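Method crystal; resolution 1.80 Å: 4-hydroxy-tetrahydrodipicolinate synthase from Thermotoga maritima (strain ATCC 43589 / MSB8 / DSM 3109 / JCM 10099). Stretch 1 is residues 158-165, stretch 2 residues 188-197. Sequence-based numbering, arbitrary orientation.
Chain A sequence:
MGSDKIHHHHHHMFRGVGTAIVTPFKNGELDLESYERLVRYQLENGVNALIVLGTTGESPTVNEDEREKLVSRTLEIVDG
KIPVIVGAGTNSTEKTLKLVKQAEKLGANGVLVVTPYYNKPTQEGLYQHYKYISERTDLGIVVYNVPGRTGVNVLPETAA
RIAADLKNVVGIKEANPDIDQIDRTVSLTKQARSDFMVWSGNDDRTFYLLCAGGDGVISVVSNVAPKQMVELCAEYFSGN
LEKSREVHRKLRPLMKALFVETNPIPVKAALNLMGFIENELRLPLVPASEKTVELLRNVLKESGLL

Stretch 1, residues 158-165: TAARIAAD
Stretch 2, residues 188-197: LTKQARSDFM

Two helices running in nearly the same direction pack closely through alanine and threonine side chains, and one arginine hydrogen bond and a phenylalanine ring close the contact at its C-terminal end. Helix 158-165, which begins earlier in the chain, and helix 188-192, likewise a continuation, have N-to-C directions 21° apart (signed crossing angle -21°) and axes that approach to 8.0 Å. Such closeness suits small residues: CA of Ala160 lies 4.2 Å from CA of Thr189, and one turn on, CA of Ala164 lies 5.1 Å from CA of Ala192. The two stretches together bury 369 Å².

The first stretch is helical throughout, with phi/psi near -60/-45 until Asp165 (-100/-29); its i to i+4 bonds include Ala163 N to Ala159 O (2.9 Å) and Ala164 N to Ala160 O (2.9 Å). Residues 188-192 have phi -65 to -78 and psi -26 to -40, with Ala192 N bonded to Leu188 O at 3.1 Å. Ala159 CB points toward the second helix and meets Thr189 CG2 at 3.6 Å. Thr189 has chi1 at 60° (p), and its CG2 also lies 3.8 Å from Ala160 N, while its OG1 is hydrogen-bonded elsewhere in the structure. Ala160 CB points sideways, 3.6 Å from Leu188 O and 4.0 Å from Leu188 CB; Leu188 is m, t. On the next turn Ala192 CB points toward the first helix and touches three alanines: it lies 3.4 Å from Ala160 O, 4.2 Å from Ala163 CB and 4.0 Å from Ala164 CB. Ala164 CB makes this last contact although its CA-to-CB bond points away overall.

Ala163 has the largest area covered by the other stretch. Ala163 CB lies 4.0 Å from Thr189 O and sits over one face of the Phe196 ring, 3.7 Å from the centroid and 16° off the normal, a CH-pi contact whose closest ring atom is CD1 at 3.6 Å from CB. Phe196 (chi1 -164°, t; chi2 78°) follows the chain's departure from the helix. Arg193 N still bonds to Thr189 O (2.8 Å), but Arg193 itself has phi/psi -154/113. A type I turn runs from Arg193 to Phe196, with Ser194 at -62/-23, Asp195 at -97/3 and Phe196 N bonded to Arg193 O (3.0 Å); Phe196 then extends at -69/132.

Arg193 CB points toward the first helix, and its side chain reaches on with chi1 -176° (t), chi2 171° (t), chi3 136° (between wells) and chi4 -162°. Arg193 NH1 donates to Ala163 O at 2.9 Å with an N-H...O angle of 164°, the acceptor lying at the guanidinium edge near its plane. Arg193 NE forms a hydrogen-bonded salt bridge with Asp195 OD2 (3.1 Å, N-H...O angle 166°), a link within the turn between its first and third residues; Asp195 has chi1 49° (p) and chi2 -91°. The CA-to-CB bond of Lys190 points away from the first helix, and Lys190 NZ donates to Phe196 O at 2.6 Å.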

# COMPACT_ATOMS: atom_id res chain seq x y z
N THR A 158 -3.78 -21.94 -0.34
CA THR A 158 -4.16 -22.41 1.00
C THR A 158 -5.63 -22.74 0.98
O THR A 158 -6.03 -23.79 1.44
CB THR A 158 -3.85 -21.39 2.08
OG1 THR A 158 -2.47 -21.08 2.09
CG2 THR A 158 -4.14 -21.92 3.45
N ALA A 159 -6.46 -21.86 0.39
CA ALA A 159 -7.88 -22.21 0.23
C ALA A 159 -8.08 -23.50 -0.57
O ALA A 159 -8.97 -24.27 -0.25
CB ALA A 159 -8.67 -21.07 -0.46
N ALA A 160 -7.27 -23.72 -1.59
CA ALA A 160 -7.40 -24.91 -2.44
C ALA A 160 -7.02 -26.13 -1.63
O ALA A 160 -7.54 -27.23 -1.84
CB ALA A 160 -6.48 -24.83 -3.67
N ARG A 161 -6.05 -25.97 -0.74
CA ARG A 161 -5.60 -27.13 0.07
C ARG A 161 -6.73 -27.54 1.04
O ARG A 161 -7.06 -28.72 1.24
CB ARG A 161 -4.36 -26.69 0.82
CG ARG A 161 -3.73 -27.72 1.58
CD ARG A 161 -2.50 -27.21 2.30
NE ARG A 161 -1.93 -28.33 3.00
CZ ARG A 161 -1.20 -28.25 4.09
NH1 ARG A 161 -0.88 -27.06 4.59
NH2 ARG A 161 -0.75 -29.37 4.64
N ILE A 162 -7.33 -26.53 1.64
CA ILE A 162 -8.53 -26.72 2.47
C ILE A 162 -9.70 -27.39 1.73
O ILE A 162 -10.27 -28.36 2.22
CB ILE A 162 -8.96 -25.35 3.08
CG1 ILE A 162 -7.94 -24.93 4.17
CG2 ILE A 162 -10.39 -25.40 3.66
CD1 ILE A 162 -8.06 -23.49 4.53
N ALA A 163 -10.05 -26.86 0.55
CA ALA A 163 -10.99 -27.52 -0.38
C ALA A 163 -10.66 -28.98 -0.64
O ALA A 163 -11.53 -29.85 -0.55
CB ALA A 163 -11.03 -26.76 -1.70
N ALA A 164 -9.41 -29.26 -0.99
CA ALA A 164 -9.00 -30.60 -1.33
C ALA A 164 -9.15 -31.52 -0.16
O ALA A 164 -9.54 -32.68 -0.33
CB ALA A 164 -7.54 -30.62 -1.78
N ASP A 165 -8.81 -31.04 1.04
CA ASP A 165 -8.61 -31.97 2.19
C ASP A 165 -9.78 -32.06 3.17
O ASP A 165 -9.95 -33.08 3.83
CB ASP A 165 -7.36 -31.59 3.01
CG ASP A 165 -6.07 -31.70 2.22
OD1 ASP A 165 -6.07 -32.25 1.10
OD2 ASP A 165 -4.99 -31.24 2.66
N LEU A 188 -8.47 -22.02 -8.35
CA LEU A 188 -7.69 -23.08 -7.71
C LEU A 188 -8.56 -23.95 -6.82
O LEU A 188 -8.34 -25.16 -6.74
CB LEU A 188 -6.56 -22.48 -6.91
CG LEU A 188 -5.37 -21.90 -7.67
CD1 LEU A 188 -4.29 -21.58 -6.67
CD2 LEU A 188 -4.82 -22.87 -8.76
N THR A 189 -9.54 -23.34 -6.11
CA THR A 189 -10.40 -24.15 -5.22
C THR A 189 -11.28 -25.14 -6.04
O THR A 189 -11.42 -26.31 -5.67
CB THR A 189 -11.27 -23.33 -4.26
OG1 THR A 189 -12.14 -22.46 -5.00
CG2 THR A 189 -10.44 -22.42 -3.33
N LYS A 190 -11.80 -24.68 -7.18
CA LYS A 190 -12.68 -25.51 -7.97
C LYS A 190 -11.93 -26.54 -8.72
O LYS A 190 -12.46 -27.59 -9.04
CB LYS A 190 -13.52 -24.65 -8.92
CG LYS A 190 -14.60 -23.92 -8.13
CD LYS A 190 -15.52 -23.03 -8.95
CE LYS A 190 -16.48 -22.22 -8.04
NZ LYS A 190 -17.64 -23.03 -7.47
N GLN A 191 -10.67 -26.26 -9.00
CA GLN A 191 -9.78 -27.30 -9.50
C GLN A 191 -9.50 -28.37 -8.45
O GLN A 191 -9.27 -29.55 -8.79
CB GLN A 191 -8.47 -26.72 -9.95
CG GLN A 191 -8.49 -25.99 -11.26
CD GLN A 191 -7.06 -25.57 -11.68
OE1 GLN A 191 -6.12 -26.38 -11.60
NE2 GLN A 191 -6.91 -24.31 -12.13
N ALA A 192 -9.45 -27.99 -7.19
CA ALA A 192 -9.19 -28.98 -6.11
C ALA A 192 -10.45 -29.77 -5.84
O ALA A 192 -10.40 -30.97 -5.65
CB ALA A 192 -8.73 -28.32 -4.86
N ARG A 193 -11.60 -29.10 -5.93
CA ARG A 193 -12.87 -29.75 -5.72
C ARG A 193 -13.98 -29.00 -6.46
O ARG A 193 -14.31 -27.86 -6.16
CB ARG A 193 -13.10 -29.75 -4.24
CG ARG A 193 -14.30 -30.43 -3.71
CD ARG A 193 -14.14 -30.47 -2.21
NE ARG A 193 -15.32 -30.12 -1.49
CZ ARG A 193 -15.34 -29.76 -0.22
NH1 ARG A 193 -14.23 -29.70 0.50
NH2 ARG A 193 -16.51 -29.50 0.32
N SER A 194 -14.53 -29.65 -7.46
CA SER A 194 -15.36 -28.97 -8.44
C SER A 194 -16.61 -28.33 -7.85
O SER A 194 -17.13 -27.38 -8.43
CB SER A 194 -15.74 -29.94 -9.55
OG SER A 194 -16.52 -31.00 -9.04
N ASP A 195 -17.05 -28.84 -6.70
CA ASP A 195 -18.29 -28.40 -6.04
C ASP A 195 -18.02 -27.36 -4.92
O ASP A 195 -18.95 -26.96 -4.20
CB ASP A 195 -18.98 -29.64 -5.43
CG ASP A 195 -18.02 -30.49 -4.62
OD1 ASP A 195 -17.41 -31.43 -5.19
OD2 ASP A 195 -17.74 -30.28 -3.43
N PHE A 196 -16.75 -26.96 -4.76
CA PHE A 196 -16.38 -26.01 -3.72
C PHE A 196 -16.97 -24.65 -4.13
O PHE A 196 -16.86 -24.24 -5.27
CB PHE A 196 -14.89 -25.90 -3.57
CG PHE A 196 -14.43 -25.24 -2.28
CD1 PHE A 196 -14.44 -25.94 -1.09
CD2 PHE A 196 -13.96 -23.91 -2.25
CE1 PHE A 196 -14.01 -25.33 0.11
CE2 PHE A 196 -13.49 -23.34 -1.08
CZ PHE A 196 -13.51 -24.03 0.12
N MET A 197 -17.64 -24.00 -3.19
CA MET A 197 -18.36 -22.76 -3.45
C MET A 197 -17.48 -21.57 -3.19
O MET A 197 -16.71 -21.55 -2.22
CB MET A 197 -19.58 -22.67 -2.56
CG MET A 197 -20.54 -23.86 -2.72
SD MET A 197 -21.21 -24.07 -4.33
CE MET A 197 -22.25 -22.81 -4.39